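PDB 7AE5: phenolic acid decarboxylase, which catalyses the reversible, non-oxidative decarboxylation of 4-hydroxybenzoate and 3,4-dihydroxybenzoate under anaerobic conditions, as a prenylated-FMN-dependent member of the UbiD family. Local coordinates for residues C[319-331]-C[340-352]. Sequence-based numbering, arbitrary orientation.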
loop_
_atom_site.group_PDB
_atom_site.type_symbol
_atom_site.label_atom_id
_atom_site.label_comp_id
_atom_site.label_asym_id
_atom_site.label_seq_id
_atom_site.Cartn_x
_atom_site.Cartn_y
_atom_site.Cartn_z
ATOM N N TYR C 319 10.204 -10.203 -33.902
ATOM C CA TYR C 319 10.515 -9.161 -34.872
ATOM C C TYR C 319 9.344 -8.906 -35.814
ATOM O O TYR C 319 9.214 -7.798 -36.349
ATOM C CB TYR C 319 11.776 -9.535 -35.650
ATOM C CG TYR C 319 13.008 -9.635 -34.775
ATOM C CD1 TYR C 319 13.773 -8.510 -34.491
ATOM C CD2 TYR C 319 13.393 -10.847 -34.217
ATOM C CE1 TYR C 319 14.897 -8.592 -33.687
ATOM C CE2 TYR C 319 14.516 -10.939 -33.411
ATOM C CZ TYR C 319 15.263 -9.809 -33.150
ATOM O OH TYR C 319 16.379 -9.898 -32.346
ATOM N N LEU C 320 8.477 -9.902 -36.020
ATOM C CA LEU C 320 7.275 -9.693 -36.823
ATOM C C LEU C 320 6.205 -8.889 -36.096
ATOM O O LEU C 320 5.222 -8.493 -36.731
ATOM C CB LEU C 320 6.671 -11.031 -37.265
ATOM C CG LEU C 320 7.262 -11.798 -38.453
ATOM C CD1 LEU C 320 7.601 -10.857 -39.601
ATOM C CD2 LEU C 320 8.469 -12.633 -38.062
ATOM N N MET C 321 6.362 -8.645 -34.793
ATOM C CA MET C 321 5.367 -7.910 -34.021
ATOM C C MET C 321 5.963 -6.728 -33.269
ATOM O O MET C 321 5.278 -6.141 -32.422
ATOM C CB MET C 321 4.662 -8.840 -33.026
ATOM C CG MET C 321 4.075 -10.098 -33.645
ATOM S SD MET C 321 3.783 -11.381 -32.414
ATOM C CE MET C 321 2.717 -10.514 -31.270
ATOM N N ALA C 322 7.210 -6.357 -33.557
ATOM C CA ALA C 322 7.913 -5.381 -32.725
ATOM C C ALA C 322 7.491 -3.951 -33.051
ATOM O O ALA C 322 6.788 -3.303 -32.268
ATOM C CB ALA C 322 9.426 -5.558 -32.884
ATOM N N LEU C 323 7.917 -3.442 -34.208
ATOM C CA LEU C 323 7.692 -2.040 -34.541
ATOM C C LEU C 323 6.325 -1.784 -35.160
ATOM O O LEU C 323 5.825 -0.656 -35.075
ATOM C CB LEU C 323 8.791 -1.547 -35.485
ATOM C CG LEU C 323 10.210 -1.571 -34.914
ATOM C CD1 LEU C 323 11.165 -0.789 -35.800
ATOM C CD2 LEU C 323 10.224 -1.022 -33.494
ATOM N N ASN C 324 5.712 -2.791 -35.786
ATOM C CA ASN C 324 4.360 -2.620 -36.303
ATOM C C ASN C 324 3.332 -2.534 -35.183
ATOM O O ASN C 324 2.198 -2.112 -35.429
ATOM C CB ASN C 324 4.003 -3.760 -37.258
ATOM C CG ASN C 324 4.469 -5.112 -36.754
ATOM O OD1 ASN C 324 5.450 -5.209 -36.016
ATOM N ND2 ASN C 324 3.768 -6.167 -37.158
ATOM N N THR C 325 3.700 -2.938 -33.967
ATOM C CA THR C 325 2.868 -2.663 -32.803
ATOM C C THR C 325 3.141 -1.268 -32.256
ATOM O O THR C 325 2.220 -0.582 -31.800
ATOM C CB THR C 325 3.116 -3.717 -31.719
ATOM O OG1 THR C 325 2.845 -5.023 -32.242
ATOM C CG2 THR C 325 2.232 -3.465 -30.502
ATOM N N SER C 326 4.399 -0.825 -32.324
ATOM C CA SER C 326 4.810 0.403 -31.652
ATOM C C SER C 326 4.418 1.652 -32.432
ATOM O O SER C 326 4.066 2.672 -31.830
ATOM C CB SER C 326 6.320 0.382 -31.413
ATOM O OG SER C 326 6.740 -0.871 -30.907
ATOM N N VAL C 327 4.487 1.600 -33.765
ATOM C CA VAL C 327 4.176 2.784 -34.572
ATOM C C VAL C 327 2.726 3.233 -34.404
ATOM O O VAL C 327 2.496 4.441 -34.226
ATOM C CB VAL C 327 4.559 2.545 -36.039
ATOM C CG1 VAL C 327 4.001 3.650 -36.924
ATOM C CG2 VAL C 327 6.073 2.468 -36.183
ATOM N N PRO C 328 1.717 2.351 -34.456
ATOM C CA PRO C 328 0.343 2.832 -34.225
ATOM C C PRO C 328 0.143 3.449 -32.853
ATOM O O PRO C 328 -0.503 4.498 -32.748
ATOM C CB PRO C 328 -0.509 1.568 -34.413
ATOM C CG PRO C 328 0.312 0.695 -35.285
ATOM C CD PRO C 328 1.725 0.931 -34.851
ATOM N N LEU C 329 0.686 2.835 -31.798
ATOM C CA LEU C 329 0.548 3.410 -30.463
ATOM C C LEU C 329 1.228 4.770 -30.379
ATOM O O LEU C 329 0.711 5.694 -29.740
ATOM C CB LEU C 329 1.123 2.459 -29.413
ATOM C CG LEU C 329 0.336 1.176 -29.149
ATOM C CD1 LEU C 329 1.127 0.236 -28.253
ATOM C CD2 LEU C 329 -1.014 1.500 -28.531
ATOM N N TYR C 330 2.392 4.910 -31.018
ATOM C CA TYR C 330 3.076 6.199 -31.039
ATOM C C TYR C 330 2.219 7.266 -31.708
ATOM O O TYR C 330 2.157 8.408 -31.239
ATOM C CB TYR C 330 4.424 6.059 -31.751
ATOM C CG TYR C 330 5.061 7.372 -32.142
ATOM C CD1 TYR C 330 5.725 8.153 -31.205
ATOM C CD2 TYR C 330 5.005 7.828 -33.454
ATOM C CE1 TYR C 330 6.310 9.355 -31.562
ATOM C CE2 TYR C 330 5.587 9.028 -33.820
ATOM C CZ TYR C 330 6.238 9.787 -32.871
ATOM O OH TYR C 330 6.818 10.982 -33.233
ATOM N N LYS C 331 1.541 6.909 -32.802
ATOM C CA LYS C 331 0.709 7.882 -33.502
ATOM C C LYS C 331 -0.513 8.269 -32.677
ATOM O O LYS C 331 -0.944 9.427 -32.708
ATOM C CB LYS C 331 0.287 7.331 -34.863
ATOM C CG LYS C 331 1.392 7.328 -35.907
ATOM C CD LYS C 331 0.858 6.893 -37.261
ATOM C CE LYS C 331 1.947 6.895 -38.321
ATOM N NZ LYS C 331 2.649 8.206 -38.411
ATOM N N VAL C 340 5.687 13.411 -26.938
ATOM C CA VAL C 340 6.153 12.034 -27.002
ATOM C C VAL C 340 7.153 11.890 -28.140
ATOM O O VAL C 340 6.890 12.295 -29.280
ATOM C CB VAL C 340 4.969 11.073 -27.168
ATOM C CG1 VAL C 340 5.467 9.680 -27.510
ATOM C CG2 VAL C 340 4.136 11.050 -25.897
ATOM N N VAL C 341 8.307 11.304 -27.835
ATOM C CA VAL C 341 9.379 11.161 -28.814
ATOM C C VAL C 341 9.330 9.801 -29.504
ATOM O O VAL C 341 9.493 9.715 -30.724
ATOM C CB VAL C 341 10.737 11.405 -28.124
ATOM C CG1 VAL C 341 11.886 11.107 -29.064
ATOM C CG2 VAL C 341 10.822 12.840 -27.627
ATOM N N ALA C 342 9.097 8.728 -28.749
ATOM C CA ALA C 342 9.065 7.388 -29.318
ATOM C C ALA C 342 8.344 6.446 -28.366
ATOM O O ALA C 342 8.304 6.677 -27.154
ATOM C CB ALA C 342 10.477 6.866 -29.607
ATOM N N VAL C 343 7.779 5.382 -28.931
ATOM C CA VAL C 343 7.111 4.332 -28.170
ATOM C C VAL C 343 7.753 3.002 -28.540
ATOM O O VAL C 343 7.802 2.637 -29.722
ATOM C CB VAL C 343 5.597 4.299 -28.436
ATOM C CG1 VAL C 343 4.963 3.103 -27.736
ATOM C CG2 VAL C 343 4.952 5.594 -27.971
ATOM N N ASN C 344 8.250 2.288 -27.533
ATOM C CA ASN C 344 8.813 0.950 -27.692
ATOM C C ASN C 344 7.822 -0.023 -27.058
ATOM O O ASN C 344 7.825 -0.221 -25.839
ATOM C CB ASN C 344 10.199 0.865 -27.051
ATOM C CG ASN C 344 10.739 -0.558 -26.976
ATOM O OD1 ASN C 344 10.154 -1.495 -27.516
ATOM N ND2 ASN C 344 11.877 -0.718 -26.307
ATOM N N ALA C 345 6.976 -0.629 -27.890
ATOM C CA ALA C 345 5.966 -1.583 -27.448
ATOM C C ALA C 345 6.238 -2.976 -28.011
ATOM O O ALA C 345 5.322 -3.681 -28.441
ATOM C CB ALA C 345 4.568 -1.111 -27.843
ATOM N N MET C 346 7.502 -3.391 -27.998
ATOM C CA MET C 346 7.954 -4.582 -28.708
ATOM C C MET C 346 7.887 -5.865 -27.890
ATOM O O MET C 346 8.289 -6.918 -28.394
ATOM C CB MET C 346 9.399 -4.389 -29.182
ATOM C CG MET C 346 9.641 -3.181 -30.065
ATOM S SD MET C 346 11.347 -3.135 -30.657
ATOM C CE MET C 346 12.206 -3.965 -29.318
ATOM N N TYR C 347 7.400 -5.820 -26.657
ATOM C CA TYR C 347 7.610 -6.909 -25.708
ATOM C C TYR C 347 6.295 -7.623 -25.426
ATOM O O TYR C 347 5.419 -7.083 -24.741
ATOM C CB TYR C 347 8.257 -6.364 -24.440
ATOM C CG TYR C 347 9.520 -5.601 -24.765
ATOM C CD1 TYR C 347 10.581 -6.229 -25.404
ATOM C CD2 TYR C 347 9.642 -4.252 -24.468
ATOM C CE1 TYR C 347 11.734 -5.537 -25.722
ATOM C CE2 TYR C 347 10.793 -3.554 -24.780
ATOM C CZ TYR C 347 11.834 -4.201 -25.407
ATOM O OH TYR C 347 12.979 -3.508 -25.723
ATOM N N THR C 348 6.176 -8.841 -25.954
ATOM C CA THR C 348 4.993 -9.687 -25.803
ATOM C C THR C 348 3.735 -8.948 -26.259
ATOM O O THR C 348 2.785 -8.740 -25.501
ATOM C CB THR C 348 4.857 -10.184 -24.362
ATOM O OG1 THR C 348 6.159 -10.458 -23.831
ATOM C CG2 THR C 348 4.027 -11.460 -24.322
ATOM N N HIS C 349 3.755 -8.549 -27.532
ATOM C CA HIS C 349 2.654 -7.819 -28.162
ATOM C C HIS C 349 2.241 -6.602 -27.339
ATOM O O HIS C 349 1.057 -6.335 -27.136
ATOM C CB HIS C 349 1.453 -8.729 -28.413
ATOM C CG HIS C 349 0.646 -8.339 -29.612
ATOM N ND1 HIS C 349 -0.425 -9.079 -30.063
ATOM C CD2 HIS C 349 0.759 -7.287 -30.459
ATOM C CE1 HIS C 349 -0.938 -8.500 -31.134
ATOM N NE2 HIS C 349 -0.238 -7.410 -31.394
ATOM N N GLY C 350 3.231 -5.863 -26.850
ATOM C CA GLY C 350 2.948 -4.616 -26.175
ATOM C C GLY C 350 2.503 -4.732 -24.736
ATOM O O GLY C 350 1.973 -3.761 -24.190
ATOM N N ILE C 351 2.688 -5.891 -24.099
ATOM C CA ILE C 351 2.421 -5.962 -22.667
ATOM C C ILE C 351 3.451 -5.137 -21.903
ATOM O O ILE C 351 3.134 -4.535 -20.870
ATOM C CB ILE C 351 2.380 -7.427 -22.193
ATOM C CG1 ILE C 351 1.184 -8.145 -22.820
ATOM C CG2 ILE C 351 2.280 -7.507 -20.677
ATOM C CD1 ILE C 351 1.188 -9.643 -22.620
ATOM N N GLY C 352 4.681 -5.071 -22.403
ATOM C CA GLY C 352 5.695 -4.167 -21.885
ATOM C C GLY C 352 5.908 -3.015 -22.853
ATOM O O GLY C 352 6.106 -3.228 -24.051
#
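The hydroxyl of S326 illustrates how one polar atom can tie a helix to the strand it packs on. S326 OG receives the backbone N of A345 at 3.0 Å, the one hydrogen bond across the contact, and donates to A322 O, four residues back and 2.8 Å from OG. With OG beside its own backbone N and anti to the carbonyl carbon (chi1 -45°), the hydroxyl reaches both A322 O and the strand. Without it, as with an alanine here, A345 N would probably lose its acceptor and A322 O a donor.

Apolar contacts flank this bond. Y330 lays CB on V343 CG2 (3.8 Å), while its ring slides past V340, CD1 being 4.0 Å from V340 CG1; L329 CD1 meets A345 CB. Toward the helix start, M346 runs alongside L323, its SD 3.7 Å from L323 CD2, and W71 touches both.

At the loop end, M321, bent at chi3 (57°), sets CE over one face of the H349 ring, a CH-pi contact 3.7 Å from the centroid, and T325 OG1 sits at the ring's edge.

The whole is an alpha/beta arrangement: helix 323-336 runs roughly antiparallel (147°) along strand 340-347, outermost within this chain in the five-stranded mixed sheet of the UbiD C-terminal domain.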